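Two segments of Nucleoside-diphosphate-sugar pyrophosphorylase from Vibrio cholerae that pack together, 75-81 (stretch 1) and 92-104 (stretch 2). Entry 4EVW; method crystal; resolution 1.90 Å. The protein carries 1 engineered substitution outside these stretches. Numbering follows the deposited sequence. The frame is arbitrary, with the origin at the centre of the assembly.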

# COMPACT_ATOMS: atom_id res chain seq x y z
N PHE A 75 13.57 -7.16 8.38
CA PHE A 75 12.92 -5.93 7.99
C PHE A 75 13.92 -4.81 7.83
O PHE A 75 15.02 -4.83 8.40
N TYR A 76 13.52 -3.83 7.03
CA TYR A 76 14.34 -2.69 6.73
C TYR A 76 13.53 -1.44 6.96
O TYR A 76 12.30 -1.44 6.82
N ILE A 77 14.21 -0.36 7.32
CA ILE A 77 13.53 0.89 7.55
C ILE A 77 14.22 1.94 6.69
O ILE A 77 15.44 2.09 6.75
N ALA A 78 13.43 2.63 5.88
CA ALA A 78 13.95 3.68 5.03
C ALA A 78 13.35 4.95 5.58
O ALA A 78 12.14 5.12 5.60
N GLU A 79 14.20 5.85 6.06
CA GLU A 79 13.71 7.09 6.64
C GLU A 79 13.84 8.23 5.65
O GLU A 79 14.93 8.55 5.20
N LEU A 80 12.70 8.84 5.30
CA LEU A 80 12.68 9.94 4.35
C LEU A 80 12.72 11.25 5.13
O LEU A 80 12.16 11.34 6.22
N HIS A 81 13.36 12.28 4.58
CA HIS A 81 13.47 13.55 5.29
C HIS A 81 12.60 14.68 4.76
O HIS A 81 12.56 15.76 5.34
N THR A 92 8.99 4.54 -4.21
CA THR A 92 10.20 4.68 -5.03
C THR A 92 11.39 5.18 -4.22
O THR A 92 12.50 4.65 -4.33
N LEU A 93 11.18 6.21 -3.40
CA LEU A 93 12.27 6.75 -2.58
C LEU A 93 12.72 5.73 -1.53
O LEU A 93 13.90 5.66 -1.18
N GLY A 94 11.78 4.93 -1.03
CA GLY A 94 12.11 3.91 -0.05
C GLY A 94 12.96 2.81 -0.66
O GLY A 94 13.90 2.32 -0.03
N LEU A 95 12.63 2.40 -1.88
CA LEU A 95 13.40 1.37 -2.56
C LEU A 95 14.79 1.89 -2.90
O LEU A 95 15.77 1.15 -2.88
N GLU A 96 14.87 3.18 -3.21
CA GLU A 96 16.17 3.76 -3.52
C GLU A 96 17.01 3.80 -2.24
O GLU A 96 18.21 3.52 -2.27
N GLU A 97 16.38 4.12 -1.11
CA GLU A 97 17.09 4.16 0.17
C GLU A 97 17.54 2.75 0.55
O GLU A 97 18.63 2.56 1.10
N LEU A 98 16.71 1.75 0.27
CA LEU A 98 17.07 0.38 0.58
C LEU A 98 18.35 0.02 -0.18
O LEU A 98 19.27 -0.58 0.39
N ALA A 99 18.43 0.39 -1.45
CA ALA A 99 19.62 0.10 -2.24
C ALA A 99 20.82 0.87 -1.68
O ALA A 99 21.95 0.36 -1.68
N LYS A 100 20.59 2.09 -1.20
CA LYS A 100 21.68 2.88 -0.63
C LYS A 100 22.23 2.21 0.63
O LYS A 100 23.37 2.45 1.02
N GLN A 101 21.42 1.38 1.27
CA GLN A 101 21.86 0.68 2.46
C GLN A 101 22.67 -0.57 2.08
O GLN A 101 23.15 -1.28 2.95
N GLY A 102 22.80 -0.82 0.78
CA GLY A 102 23.56 -1.97 0.32
C GLY A 102 22.75 -3.20 -0.02
O GLY A 102 23.28 -4.19 -0.52
N VAL A 103 21.45 -3.16 0.26
CA VAL A 103 20.58 -4.29 -0.03
C VAL A 103 20.23 -4.35 -1.52
O VAL A 103 19.71 -3.39 -2.09
N ASP A 104 20.54 -5.48 -2.15
CA ASP A 104 20.28 -5.67 -3.58
C ASP A 104 19.10 -6.62 -3.71
O ASP A 104 19.27 -7.84 -3.79

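Packing of the helix 92-100 and the turn that follows it against the strand 75-80 of Nucleoside-diphosphate-sugar pyrophosphorylase. The two axes approach to 7.8 Å, with 116° between their N-to-C directions, and together the stretches bury 392 Å². Thr92 lies out of reach of the strand. Leu93 (m, t) points toward it and makes the first contact: its CB lies 4.0 Å from CD2 of Leu80, whose own CA-to-CB bond runs sideways but whose m, t rotamer brings the end of the chain nearer the helix. Gly94 marks the closest backbone register, its CA 5.4 Å from the CA of Ala78. Gly94 has no side chain, and the methyl of Ala78, which points toward the helix, lies against the helix backbone, Ala78 CB 3.8 Å from Gly94 O; an ideal CB on Gly94 would stand 4.0 Å from Ala78 CB, a contact and not a clash. Leu95 (m, t) points away, and Glu96 does not reach the strand. Glu97 (t, p) points toward it and serves two purposes. Its aliphatic part covers Ala78, with Glu97 CG 3.5 Å from Ala78 CB, while its carboxylate joins a polar network: Glu97 OE2 accepts a hydrogen bond from Gln101 NE2 at 2.9 Å and a weak one from water 2, also at 2.9 Å, and that water in turn accepts from the backbone Glu79 N at 2.8 Å. Glu97 OE1 forms a long salt bridge with Lys100 NZ, 3.9 Å away. Leu98 (t, p) leaves the helix sideways, yet its end swings in so that CD1 lies over one face of the Tyr76 ring, 3.5 Å from Tyr76 CG; this CH-pi contact places Leu98 CD1 4.0 Å from the ring centroid, 29° off the normal. Tyr76 itself (chi1 m) points toward the helix. Ala99 and Lys100 make no contact with the strand. Just past the helix, Gln101 (m, t) points back toward the strand and clamps its backbone: Gln101 NE2 donates to Ile77 O at 3.0 Å with a nearly straight angle of 163°, and Gln101 OE1 accepts from water 1 at 2.9 Å, which accepts from Ile77 N at 2.8 Å. The amide thus engages both backbone polar groups of Ile77, one directly and one through water, although the Ile77 side chain (m, t) points away. Gly102, with phi 97°, turns the chain in a Schellman motif, and Val103 (t) again points toward the strand, its CG2 lying 3.7 Å from Tyr76 CE1.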

# COMPACT_ATOMS: atom_id res chain seq x y z
CB PHE A 75 11.79 -5.56 8.96
CG PHE A 75 12.26 -5.16 10.34
CD1 PHE A 75 12.56 -3.84 10.63
CD2 PHE A 75 12.38 -6.12 11.35
CE1 PHE A 75 12.98 -3.46 11.91
CE2 PHE A 75 12.79 -5.75 12.63
CZ PHE A 75 13.09 -4.42 12.91
CB TYR A 76 14.78 -2.74 5.26
CG TYR A 76 15.38 -4.07 4.86
CD1 TYR A 76 16.71 -4.37 5.13
CD2 TYR A 76 14.61 -5.03 4.21
CE1 TYR A 76 17.26 -5.60 4.77
CE2 TYR A 76 15.15 -6.26 3.84
CZ TYR A 76 16.47 -6.54 4.12
OH TYR A 76 17.00 -7.76 3.75
CB ILE A 77 13.59 1.31 9.03
CG1 ILE A 77 12.82 0.30 9.87
CG2 ILE A 77 13.00 2.71 9.20
CD1 ILE A 77 12.88 0.58 11.36
CB ALA A 78 13.51 3.45 3.58
CB GLU A 79 14.47 7.40 7.93
CG GLU A 79 13.94 8.60 8.68
CD GLU A 79 14.75 8.90 9.93
OE1 GLU A 79 14.16 8.91 11.03
OE2 GLU A 79 15.97 9.13 9.81
CB LEU A 80 11.42 9.85 3.49
CG LEU A 80 11.27 8.52 2.74
CD1 LEU A 80 10.13 8.61 1.73
CD2 LEU A 80 12.57 8.17 2.03
CB HIS A 81 14.94 13.96 5.33
CG HIS A 81 15.81 12.98 6.05
ND1 HIS A 81 15.91 12.92 7.42
CD2 HIS A 81 16.59 11.97 5.58
CE1 HIS A 81 16.70 11.93 7.77
NE2 HIS A 81 17.13 11.33 6.67
CB THR A 92 9.94 5.63 -6.23
OG1 THR A 92 8.97 5.03 -7.10
CG2 THR A 92 11.23 5.88 -7.00
CB LEU A 93 11.83 8.06 -1.91
CG LEU A 93 11.62 9.23 -2.88
CD1 LEU A 93 11.22 10.48 -2.09
CD2 LEU A 93 12.90 9.48 -3.66
CB LEU A 95 12.68 0.91 -3.83
CG LEU A 95 11.40 0.12 -3.57
CD1 LEU A 95 10.66 -0.07 -4.88
CD2 LEU A 95 11.75 -1.23 -2.94
CB GLU A 96 15.99 5.15 -4.13
CG GLU A 96 15.52 5.08 -5.58
CD GLU A 96 15.20 6.44 -6.19
OE1 GLU A 96 15.25 7.46 -5.46
OE2 GLU A 96 14.90 6.49 -7.41
CB GLU A 97 16.19 4.75 1.25
CG GLU A 97 16.67 4.55 2.70
CD GLU A 97 18.07 5.10 2.96
OE1 GLU A 97 18.51 6.01 2.22
OE2 GLU A 97 18.71 4.64 3.93
CB LEU A 98 15.94 -0.58 0.17
CG LEU A 98 16.18 -2.05 0.50
CD1 LEU A 98 16.35 -2.22 2.01
CD2 LEU A 98 15.00 -2.87 0.00
CB ALA A 99 19.40 0.44 -3.72
CB LYS A 100 21.23 4.30 -0.29
CG LYS A 100 21.05 5.22 -1.48
CD LYS A 100 21.01 6.68 -1.04
CE LYS A 100 20.00 7.47 -1.84
NZ LYS A 100 18.61 7.00 -1.55
CB GLN A 101 20.66 0.29 3.33
CG GLN A 101 20.00 1.47 4.03
CD GLN A 101 18.76 1.09 4.82
OE1 GLN A 101 18.58 -0.07 5.20
NE2 GLN A 101 17.91 2.07 5.10
CB VAL A 103 19.28 -4.20 0.82
CG1 VAL A 103 18.31 -5.31 0.43
CG2 VAL A 103 19.63 -4.29 2.30
CB ASP A 104 21.52 -6.26 -4.25
CG ASP A 104 21.40 -6.32 -5.77
OD1 ASP A 104 20.39 -5.83 -6.32
OD2 ASP A 104 22.33 -6.86 -6.41
O HOH W 1 16.99 -0.84 7.51
O HOH W 2 16.95 5.45 6.05